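Local coordinates for protein 2-oxoglutarate-dependent dioxygenase DAO (Oryza sativa subsp. indica, PDB 6KUN) that probably catalyses the irreversible, iron- and 2-oxoglutarate-dependent oxidation of the plant hormone indole-3-acetic acid to inactive 2-oxoindole-3-acetic acid, so limiting auxin levels, at residues A55-P60 with M155-Y160; W222-L227 with V257-E262; L179-E184 with G209-N214. All coordinates share one frame; numbering follows the deposited sequence.

Contact 1 (A55-P60 with M155-Y160); sequences ALFDLP and MNRYNY. With AKG (2-oxoglutaric acid), chain G.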
loop_
_atom_site.group_PDB
_atom_site.type_symbol
_atom_site.label_atom_id
_atom_site.label_comp_id
_atom_site.label_asym_id
_atom_site.label_seq_id
_atom_site.Cartn_x
_atom_site.Cartn_y
_atom_site.Cartn_z
ATOM N N ALA B 55 -12.428 7.005 -1.299
ATOM C CA ALA B 55 -13.238 8.129 -1.755
ATOM C C ALA B 55 -14.726 7.875 -1.516
ATOM O O ALA B 55 -15.444 8.760 -1.039
ATOM C CB ALA B 55 -12.974 8.388 -3.235
ATOM N N LEU B 56 -15.194 6.662 -1.787
ATOM C CA LEU B 56 -16.581 6.328 -1.529
ATOM C C LEU B 56 -16.911 6.509 -0.058
ATOM O O LEU B 56 -17.962 7.055 0.302
ATOM C CB LEU B 56 -16.883 4.892 -1.948
ATOM C CG LEU B 56 -17.076 4.648 -3.420
ATOM C CD1 LEU B 56 -17.358 3.152 -3.581
ATOM C CD2 LEU B 56 -18.191 5.552 -3.976
ATOM N N PHE B 57 -16.066 5.957 0.821
ATOM C CA PHE B 57 -16.399 6.041 2.245
ATOM C C PHE B 57 -16.164 7.449 2.795
ATOM O O PHE B 57 -16.715 7.782 3.847
ATOM C CB PHE B 57 -15.631 5.033 3.057
ATOM C CG PHE B 57 -16.181 3.647 2.940
ATOM C CD1 PHE B 57 -17.464 3.368 3.347
ATOM C CD2 PHE B 57 -15.414 2.648 2.404
ATOM C CE1 PHE B 57 -17.979 2.099 3.215
ATOM C CE2 PHE B 57 -15.914 1.358 2.305
ATOM C CZ PHE B 57 -17.208 1.093 2.697
ATOM N N ASP B 58 -15.385 8.270 2.103
ATOM C CA ASP B 58 -15.220 9.665 2.516
ATOM C C ASP B 58 -16.318 10.581 1.992
ATOM O O ASP B 58 -16.275 11.790 2.233
ATOM C CB ASP B 58 -13.863 10.198 2.065
ATOM C CG ASP B 58 -12.723 9.708 2.949
ATOM O OD1 ASP B 58 -12.986 9.202 4.065
ATOM O OD2 ASP B 58 -11.569 9.846 2.518
ATOM N N LEU B 59 -17.281 10.044 1.265
ATOM C CA LEU B 59 -18.365 10.865 0.754
ATOM C C LEU B 59 -19.162 11.485 1.905
ATOM O O LEU B 59 -19.228 10.921 2.994
ATOM C CB LEU B 59 -19.278 10.011 -0.115
ATOM C CG LEU B 59 -18.859 9.720 -1.562
ATOM C CD1 LEU B 59 -19.822 8.713 -2.186
ATOM C CD2 LEU B 59 -18.824 11.014 -2.371
ATOM N N PRO B 60 -19.791 12.645 1.688
ATOM C CA PRO B 60 -20.717 13.168 2.696
ATOM C C PRO B 60 -21.891 12.230 2.914
ATOM O O PRO B 60 -22.263 11.442 2.037
ATOM C CB PRO B 60 -21.200 14.503 2.085
ATOM C CG PRO B 60 -20.066 14.925 1.199
ATOM C CD PRO B 60 -19.518 13.634 0.621
ATOM N N MET B 155 -17.779 -3.742 -0.219
ATOM C CA MET B 155 -16.752 -2.793 0.200
ATOM C C MET B 155 -17.109 -2.405 1.620
ATOM O O MET B 155 -18.271 -2.047 1.884
ATOM C CB MET B 155 -16.696 -1.585 -0.736
ATOM C CG MET B 155 -16.223 -1.939 -2.142
ATOM S SD MET B 155 -16.442 -0.597 -3.366
ATOM C CE MET B 155 -18.244 -0.401 -3.429
ATOM N N ASN B 156 -16.144 -2.540 2.530
ATOM C CA ASN B 156 -16.434 -2.398 3.954
ATOM C C ASN B 156 -15.542 -1.322 4.588
ATOM O O ASN B 156 -14.368 -1.175 4.237
ATOM C CB ASN B 156 -16.199 -3.703 4.762
ATOM C CG ASN B 156 -16.784 -4.951 4.097
ATOM O OD1 ASN B 156 -17.990 -5.093 3.960
ATOM N ND2 ASN B 156 -15.907 -5.879 3.713
ATOM N N ARG B 157 -16.081 -0.643 5.595
ATOM C CA ARG B 157 -15.280 0.226 6.450
ATOM C C ARG B 157 -15.696 0.040 7.899
ATOM O O ARG B 157 -16.883 0.126 8.229
ATOM C CB ARG B 157 -15.430 1.689 6.053
ATOM C CG ARG B 157 -14.498 2.608 6.765
ATOM C CD ARG B 157 -14.499 3.979 6.136
ATOM N NE ARG B 157 -15.545 4.840 6.657
ATOM C CZ ARG B 157 -15.457 6.174 6.702
ATOM N NH1 ARG B 157 -14.367 6.774 6.264
ATOM N NH2 ARG B 157 -16.453 6.890 7.189
ATOM N N TYR B 158 -14.717 -0.231 8.755
ATOM C CA TYR B 158 -14.921 -0.312 10.208
ATOM C C TYR B 158 -14.297 0.941 10.810
ATOM O O TYR B 158 -13.094 1.175 10.672
ATOM C CB TYR B 158 -14.326 -1.603 10.797
ATOM C CG TYR B 158 -14.828 -2.868 10.102
ATOM C CD1 TYR B 158 -14.342 -3.228 8.851
ATOM C CD2 TYR B 158 -15.791 -3.682 10.683
ATOM C CE1 TYR B 158 -14.796 -4.355 8.199
ATOM C CE2 TYR B 158 -16.257 -4.811 10.038
ATOM C CZ TYR B 158 -15.750 -5.145 8.797
ATOM O OH TYR B 158 -16.195 -6.272 8.141
ATOM N N ASN B 159 -15.121 1.772 11.428
ATOM C CA ASN B 159 -14.681 3.083 11.903
ATOM C C ASN B 159 -14.145 2.976 13.323
ATOM O O ASN B 159 -14.779 3.351 14.307
ATOM C CB ASN B 159 -15.826 4.076 11.799
ATOM C CG ASN B 159 -16.167 4.374 10.371
ATOM O OD1 ASN B 159 -15.303 4.815 9.614
ATOM N ND2 ASN B 159 -17.403 4.088 9.979
ATOM N N TYR B 160 -12.926 2.466 13.400
ATOM C CA TYR B 160 -12.223 2.327 14.657
ATOM C C TYR B 160 -11.802 3.676 15.212
ATOM O O TYR B 160 -11.609 4.646 14.472
ATOM C CB TYR B 160 -10.985 1.461 14.456
ATOM C CG TYR B 160 -11.251 0.024 14.063
ATOM C CD1 TYR B 160 -12.434 -0.616 14.426
ATOM C CD2 TYR B 160 -10.300 -0.697 13.353
ATOM C CE1 TYR B 160 -12.658 -1.922 14.100
ATOM C CE2 TYR B 160 -10.514 -2.015 13.016
ATOM C CZ TYR B 160 -11.694 -2.618 13.392
ATOM O OH TYR B 160 -11.898 -3.919 13.062
HETATM C C1 AKG G . -15.838 -11.668 6.259
HETATM O O1 AKG G . -14.981 -11.662 5.349
HETATM O O2 AKG G . -16.945 -12.234 6.122
HETATM C C2 AKG G . -15.539 -10.996 7.520
HETATM O O5 AKG G . -15.543 -11.623 8.566
HETATM C C3 AKG G . -15.224 -9.519 7.522
HETATM C C4 AKG G . -14.321 -9.191 6.339
HETATM C C5 AKG G . -13.986 -7.719 6.356
HETATM O O3 AKG G . -12.801 -7.379 6.572
HETATM O O4 AKG G . -14.903 -6.895 6.152
HETATM O O HOH W 1 -12.516 6.315 3.650
#
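Phe57, in the last turn of helix 43-57, carries the apolar side of this contact. Its ring lies on strand 151-158, with CB of Arg157 3.5 Å from the ring centroid and almost exactly on the ring normal. This is a CH-pi contact over the face. At the ring edge, Phe57 CZ comes 3.4 Å from Met155 O. Arg157 starts with CG anti to the backbone N (chi1 -172°) and bends at chi3, so CD passes close to Phe57 CB. The guanidinium plane is nearly parallel to the ring, 10° apart. One step back along the helix, Leu56 CD1 meets Met155 CE at 3.7 Å, the two side chains crossing at about a right angle.

The charged contacts are looser. Asp58 OD1 forms a salt bridge with Arg157 NH1 at 3.6 Å, the two planes steeply inclined. A water bridges the same two atoms through weak hydrogen bonds. The stronger partner of Arg157 is Glu87 of the adjacent strand, which probably fixes the guanidinium. Phe57 O sits over one guanidinium face and accepts a hydrogen bond from Lys64.

The other side of the strand faces the cosubstrate. Tyr158 OH donates a very short hydrogen bond of 2.5 Å to O4 of 2-oxoglutarate, and this oxygen lies in plane at the edge of the Tyr158 ring. Asn156 ND2 lies 2.8 Å from the same O4, and its amide is held by Tyr86 and Ser244. Arg242 also binds 2-oxoglutarate. The strand thus has helix packing on one side and the 2-oxoglutarate pocket of a jelly-roll dioxygenase on the other.

Contact 2 (W222-L227 with V257-E262); sequences WSNGRL and VSAPGE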
loop_
_atom_site.group_PDB
_atom_site.type_symbol
_atom_site.label_atom_id
_atom_site.label_comp_id
_atom_site.label_asym_id
_atom_site.label_seq_id
_atom_site.Cartn_x
_atom_site.Cartn_y
_atom_site.Cartn_z
ATOM N N TRP B 222 -21.019 -28.772 -0.269
ATOM C CA TRP B 222 -20.763 -29.178 -1.645
ATOM C C TRP B 222 -19.592 -30.142 -1.750
ATOM O O TRP B 222 -19.563 -30.996 -2.647
ATOM C CB TRP B 222 -20.497 -27.923 -2.470
ATOM C CG TRP B 222 -20.145 -28.139 -3.889
ATOM C CD1 TRP B 222 -21.003 -28.095 -4.968
ATOM C CD2 TRP B 222 -18.853 -28.366 -4.408
ATOM N NE1 TRP B 222 -20.297 -28.326 -6.119
ATOM C CE2 TRP B 222 -18.972 -28.480 -5.805
ATOM C CE3 TRP B 222 -17.582 -28.482 -3.828
ATOM C CZ2 TRP B 222 -17.882 -28.708 -6.621
ATOM C CZ3 TRP B 222 -16.507 -28.697 -4.640
ATOM C CH2 TRP B 222 -16.660 -28.821 -6.022
ATOM N N SER B 223 -18.610 -30.024 -0.871
ATOM C CA SER B 223 -17.429 -30.876 -0.963
ATOM C C SER B 223 -17.602 -32.192 -0.205
ATOM O O SER B 223 -16.645 -32.945 -0.060
ATOM C CB SER B 223 -16.217 -30.129 -0.449
ATOM O OG SER B 223 -16.262 -30.020 0.960
ATOM N N ASN B 224 -18.801 -32.438 0.294
ATOM C CA ASN B 224 -19.118 -33.587 1.121
ATOM C C ASN B 224 -18.244 -33.676 2.350
ATOM O O ASN B 224 -17.797 -34.755 2.714
ATOM C CB ASN B 224 -19.027 -34.896 0.348
ATOM C CG ASN B 224 -19.761 -35.998 1.060
ATOM O OD1 ASN B 224 -20.868 -35.795 1.530
ATOM N ND2 ASN B 224 -19.097 -37.128 1.234
ATOM N N GLY B 225 -17.973 -32.544 2.970
ATOM C CA GLY B 225 -17.165 -32.527 4.169
ATOM C C GLY B 225 -15.675 -32.387 3.955
ATOM O O GLY B 225 -14.941 -32.301 4.937
ATOM N N ARG B 226 -15.204 -32.347 2.715
ATOM C CA ARG B 226 -13.774 -32.360 2.457
ATOM C C ARG B 226 -13.106 -30.995 2.577
ATOM O O ARG B 226 -11.883 -30.912 2.786
ATOM C CB ARG B 226 -13.532 -32.936 1.059
ATOM C CG ARG B 226 -13.849 -34.406 0.961
ATOM C CD ARG B 226 -13.815 -34.907 -0.458
ATOM N NE ARG B 226 -14.196 -36.323 -0.469
ATOM C CZ ARG B 226 -13.376 -37.305 -0.090
ATOM N NH1 ARG B 226 -12.148 -37.015 0.310
ATOM N NH2 ARG B 226 -13.790 -38.565 -0.115
ATOM N N LEU B 227 -13.834 -29.926 2.454
ATOM C CA LEU B 227 -13.256 -28.577 2.592
ATOM C C LEU B 227 -13.836 -27.933 3.839
ATOM O O LEU B 227 -15.064 -27.942 4.027
ATOM C CB LEU B 227 -13.552 -27.719 1.374
ATOM C CG LEU B 227 -13.183 -28.224 -0.016
ATOM C CD1 LEU B 227 -13.678 -27.257 -1.060
ATOM C CD2 LEU B 227 -11.720 -28.426 -0.145
ATOM N N VAL B 257 -27.732 -26.806 -3.314
ATOM C CA VAL B 257 -26.451 -27.263 -2.788
ATOM C C VAL B 257 -26.489 -28.780 -2.697
ATOM O O VAL B 257 -27.192 -29.348 -1.848
ATOM C CB VAL B 257 -26.150 -26.627 -1.423
ATOM C CG1 VAL B 257 -24.786 -27.094 -0.934
ATOM C CG2 VAL B 257 -26.221 -25.101 -1.509
ATOM N N SER B 258 -25.702 -29.454 -3.549
ATOM C CA SER B 258 -25.591 -30.906 -3.494
ATOM C C SER B 258 -24.201 -31.360 -3.918
ATOM O O SER B 258 -23.715 -30.993 -4.984
ATOM C CB SER B 258 -26.639 -31.571 -4.407
ATOM O OG SER B 258 -26.573 -32.986 -4.233
ATOM N N ALA B 259 -23.557 -32.138 -3.064
ATOM C CA ALA B 259 -22.216 -32.597 -3.344
ATOM C C ALA B 259 -22.189 -33.392 -4.641
ATOM O O ALA B 259 -23.165 -34.083 -4.960
ATOM C CB ALA B 259 -21.691 -33.452 -2.192
ATOM N N PRO B 260 -21.128 -33.284 -5.432
ATOM C CA PRO B 260 -20.981 -34.170 -6.598
ATOM C C PRO B 260 -20.720 -35.617 -6.194
ATOM O O PRO B 260 -20.080 -35.902 -5.176
ATOM C CB PRO B 260 -19.780 -33.561 -7.342
ATOM C CG PRO B 260 -19.679 -32.103 -6.812
ATOM C CD PRO B 260 -20.133 -32.182 -5.403
ATOM N N GLY B 261 -21.189 -36.539 -7.028
ATOM C CA GLY B 261 -20.940 -37.958 -6.806
ATOM C C GLY B 261 -19.534 -38.373 -6.389
ATOM O O GLY B 261 -19.378 -39.199 -5.476
ATOM N N GLU B 262 -18.486 -37.829 -7.014
ATOM C CA GLU B 262 -17.160 -38.394 -6.838
ATOM C C GLU B 262 -16.530 -38.068 -5.483
ATOM O O GLU B 262 -15.441 -38.589 -5.180
ATOM C CB GLU B 262 -16.202 -37.923 -7.944
ATOM C CG GLU B 262 -16.620 -38.303 -9.358
ATOM C CD GLU B 262 -17.514 -37.254 -10.023
ATOM O OE1 GLU B 262 -18.454 -36.739 -9.363
ATOM O OE2 GLU B 262 -17.264 -36.952 -11.208
#
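Pro260 packs against the indole of Trp222 at the end of helix 217-222. Its CD lies 3.9 Å from the centroid of the five-membered ring and 11° off the ring normal, a CH-pi contact over the face. Pro260 CG adds an apolar contact to Trp222 CE2 at 3.8 Å. The two side chains cross at about a right angle. The indole takes this place with CG anti to the backbone N (chi1 177°). Phe178 meets the indole edge-to-face as well.

The backbone carbonyl of Trp222 belongs to the same first shell. Ala259 CA makes a CA-H...O contact with Trp222 O at 3.2 Å, and Pro260 CD approaches that oxygen to 3.1 Å. Ala259 CB also touches Asn224 CB, 4.0 Å away. An alanine in place of Trp222 would remove the indole face under Pro260 and would probably loosen the seat of the 257-262 loop.

The helix ends in a Schellman motif, with Asn224 as its C-prime residue at positive phi. Gly225 N bonds to Gln220 O and Asn224 N to Ala221 O. A type I' turn from Ser223 to Arg226 overlaps it, closed by Arg226 N to Ser223 O. Leu227 N donates to Ser223 OG at 2.9 Å.

Further out, side chains tie this turn to the chain beyond Glu262. The amide of Asn224 accepts from Arg271 N and donates to Leu263 O. Arg226 binds Leu263 O too and forms a salt bridge with Asp265. Ser258 OG is hydrogen-bonded to Glu274.

Contact 3 (L179-E184 with G209-N214); sequences LTVLQE and GSFVVN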
loop_
_atom_site.group_PDB
_atom_site.type_symbol
_atom_site.label_atom_id
_atom_site.label_comp_id
_atom_site.label_asym_id
_atom_site.label_seq_id
_atom_site.Cartn_x
_atom_site.Cartn_y
_atom_site.Cartn_z
ATOM N N LEU B 179 -17.121 -19.864 -1.361
ATOM C CA LEU B 179 -15.771 -19.336 -1.213
ATOM C C LEU B 179 -15.853 -17.824 -1.147
ATOM O O LEU B 179 -16.721 -17.226 -1.789
ATOM C CB LEU B 179 -14.871 -19.663 -2.405
ATOM C CG LEU B 179 -14.438 -21.101 -2.603
ATOM C CD1 LEU B 179 -13.681 -21.231 -3.902
ATOM C CD2 LEU B 179 -13.626 -21.572 -1.428
ATOM N N THR B 180 -14.917 -17.211 -0.431
ATOM C CA THR B 180 -14.824 -15.772 -0.331
ATOM C C THR B 180 -13.406 -15.320 -0.617
ATOM O O THR B 180 -12.463 -15.883 -0.056
ATOM C CB THR B 180 -15.236 -15.297 1.056
ATOM O OG1 THR B 180 -16.545 -15.778 1.334
ATOM C CG2 THR B 180 -15.258 -13.750 1.073
ATOM N N VAL B 181 -13.253 -14.292 -1.479
ATOM C CA VAL B 181 -11.950 -13.705 -1.735
ATOM C C VAL B 181 -11.940 -12.324 -1.100
ATOM O O VAL B 181 -12.793 -11.497 -1.418
ATOM C CB VAL B 181 -11.600 -13.618 -3.230
ATOM C CG1 VAL B 181 -10.174 -13.083 -3.393
ATOM C CG2 VAL B 181 -11.714 -14.951 -3.875
ATOM N N LEU B 182 -10.954 -12.070 -0.242
ATOM C CA LEU B 182 -10.870 -10.840 0.539
ATOM C C LEU B 182 -9.594 -10.085 0.170
ATOM O O LEU B 182 -8.531 -10.691 -0.001
ATOM C CB LEU B 182 -10.843 -11.157 2.057
ATOM C CG LEU B 182 -11.929 -12.012 2.699
ATOM C CD1 LEU B 182 -11.519 -12.341 4.135
ATOM C CD2 LEU B 182 -13.265 -11.316 2.678
ATOM N N GLN B 183 -9.705 -8.760 0.127
ATOM C CA GLN B 183 -8.556 -7.866 0.044
ATOM C C GLN B 183 -8.549 -6.979 1.290
ATOM O O GLN B 183 -9.358 -6.058 1.408
ATOM C CB GLN B 183 -8.627 -7.008 -1.219
ATOM C CG GLN B 183 -7.554 -5.936 -1.302
ATOM C CD GLN B 183 -6.637 -6.121 -2.495
ATOM O OE1 GLN B 183 -6.794 -5.462 -3.522
ATOM N NE2 GLN B 183 -5.669 -7.021 -2.362
ATOM N N GLU B 184 -7.645 -7.270 2.222
ATOM C CA GLU B 184 -7.636 -6.619 3.527
ATOM C C GLU B 184 -6.831 -5.329 3.451
ATOM O O GLU B 184 -6.023 -5.119 2.551
ATOM C CB GLU B 184 -7.048 -7.564 4.592
ATOM C CG GLU B 184 -7.129 -7.064 6.043
ATOM C CD GLU B 184 -6.658 -8.116 7.041
ATOM O OE1 GLU B 184 -6.237 -9.206 6.598
ATOM O OE2 GLU B 184 -6.711 -7.861 8.262
ATOM N N GLY B 209 -0.871 -6.689 -1.989
ATOM C CA GLY B 209 -1.058 -7.271 -3.303
ATOM C C GLY B 209 -1.509 -8.718 -3.336
ATOM O O GLY B 209 -1.670 -9.264 -4.439
ATOM N N SER B 210 -1.680 -9.375 -2.182
ATOM C CA SER B 210 -2.194 -10.737 -2.123
ATOM C C SER B 210 -3.624 -10.700 -1.599
ATOM O O SER B 210 -4.049 -9.726 -0.966
ATOM C CB SER B 210 -1.374 -11.637 -1.203
ATOM O OG SER B 210 -1.835 -11.522 0.139
ATOM N N PHE B 211 -4.361 -11.768 -1.898
ATOM C CA PHE B 211 -5.749 -11.944 -1.464
ATOM C C PHE B 211 -5.800 -13.125 -0.499
ATOM O O PHE B 211 -4.958 -14.014 -0.553
ATOM C CB PHE B 211 -6.672 -12.191 -2.682
ATOM C CG PHE B 211 -6.785 -10.999 -3.633
ATOM C CD1 PHE B 211 -7.706 -10.013 -3.421
ATOM C CD2 PHE B 211 -6.006 -10.928 -4.774
ATOM C CE1 PHE B 211 -7.834 -8.915 -4.280
ATOM C CE2 PHE B 211 -6.128 -9.838 -5.655
ATOM C CZ PHE B 211 -7.048 -8.828 -5.400
ATOM N N VAL B 212 -6.768 -13.099 0.397
ATOM C CA VAL B 212 -7.100 -14.226 1.271
ATOM C C VAL B 212 -8.351 -14.892 0.741
ATOM O O VAL B 212 -9.320 -14.203 0.394
ATOM C CB VAL B 212 -7.302 -13.733 2.716
ATOM C CG1 VAL B 212 -7.674 -14.871 3.639
ATOM C CG2 VAL B 212 -6.060 -13.007 3.190
ATOM N N VAL B 213 -8.354 -16.224 0.703
ATOM C CA VAL B 213 -9.513 -17.010 0.330
ATOM C C VAL B 213 -10.002 -17.788 1.546
ATOM O O VAL B 213 -9.208 -18.429 2.245
ATOM C CB VAL B 213 -9.202 -17.952 -0.846
ATOM C CG1 VAL B 213 -10.486 -18.733 -1.227
ATOM C CG2 VAL B 213 -8.632 -17.153 -2.026
ATOM N N ASN B 214 -11.300 -17.703 1.826
ATOM C CA ASN B 214 -11.916 -18.485 2.903
ATOM C C ASN B 214 -13.003 -19.386 2.347
ATOM O O ASN B 214 -13.836 -18.957 1.523
ATOM C CB ASN B 214 -12.573 -17.537 3.977
ATOM C CG ASN B 214 -11.529 -16.815 4.820
ATOM O OD1 ASN B 214 -10.374 -17.209 4.874
ATOM N ND2 ASN B 214 -11.957 -15.738 5.473
HETATM O O HOH W 2 -5.315 -9.124 1.352
#
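Four backbone hydrogen bonds join strands 179-183 and 211-215 as antiparallel neighbours. Thr180 and Asn214 form one hydrogen-bonded pair, with Thr180 N to Asn214 O at 2.8 Å. Leu182 and Val212 form the next, and Leu182 N reaches Val212 O at 2.8 Å nearly along the C=O axis. Between them Val181 and Val213 make a non-hydrogen-bonded pair. Beyond the last pair, a water links Glu184 N to Ser210 O.

Apolar contacts line the face of Val181 and Val213. Val181 CG1 meets Phe211 CB at 3.7 Å, and Val181 CG2 meets Val213 CG2 at 4.2 Å. Gln183, bent at chi2, lays its amide over one face of the Phe211 ring. NE2 stands 3.4 Å above the ring plane, offset toward the rim, with the two planes 16° apart. Helix 111-138 packs on this side.

The face of Thr180, Leu182, Val212 and Asn214 is turned to the cosubstrate and the predicted iron site. Thr180 OG1 is hydrogen-bonded to Asp175, a predicted iron ligand, and probably helps to orient it. Leu182 touches 2-oxoglutarate. The strand pair is part of the jelly-roll core that carries the iron and 2-oxoglutarate site of this dioxygenase family.

Overall arrangement
Contact 1 comes first along the chain, then contact 3, then contact 2; each closes before the next opens. Contacts 1 and 3 share the large mixed sheet, where strand 242-249 runs between strands 151-158 and 179-183. Their centres are about 19 Å apart, and both reach the 2-oxoglutarate pocket. The centre of contact 3 is about 6 Å from that of the chain. Contact 2 is away from the annotated sites, about 22 Å from contact 3 between centres, and joins the end of helix 217-222 to the loop after strand 256-257. The centres of contacts 1 and 2 are about 38 Å apart, so contact 2 lies across the chain's centre from contact 1 and its pocket residues.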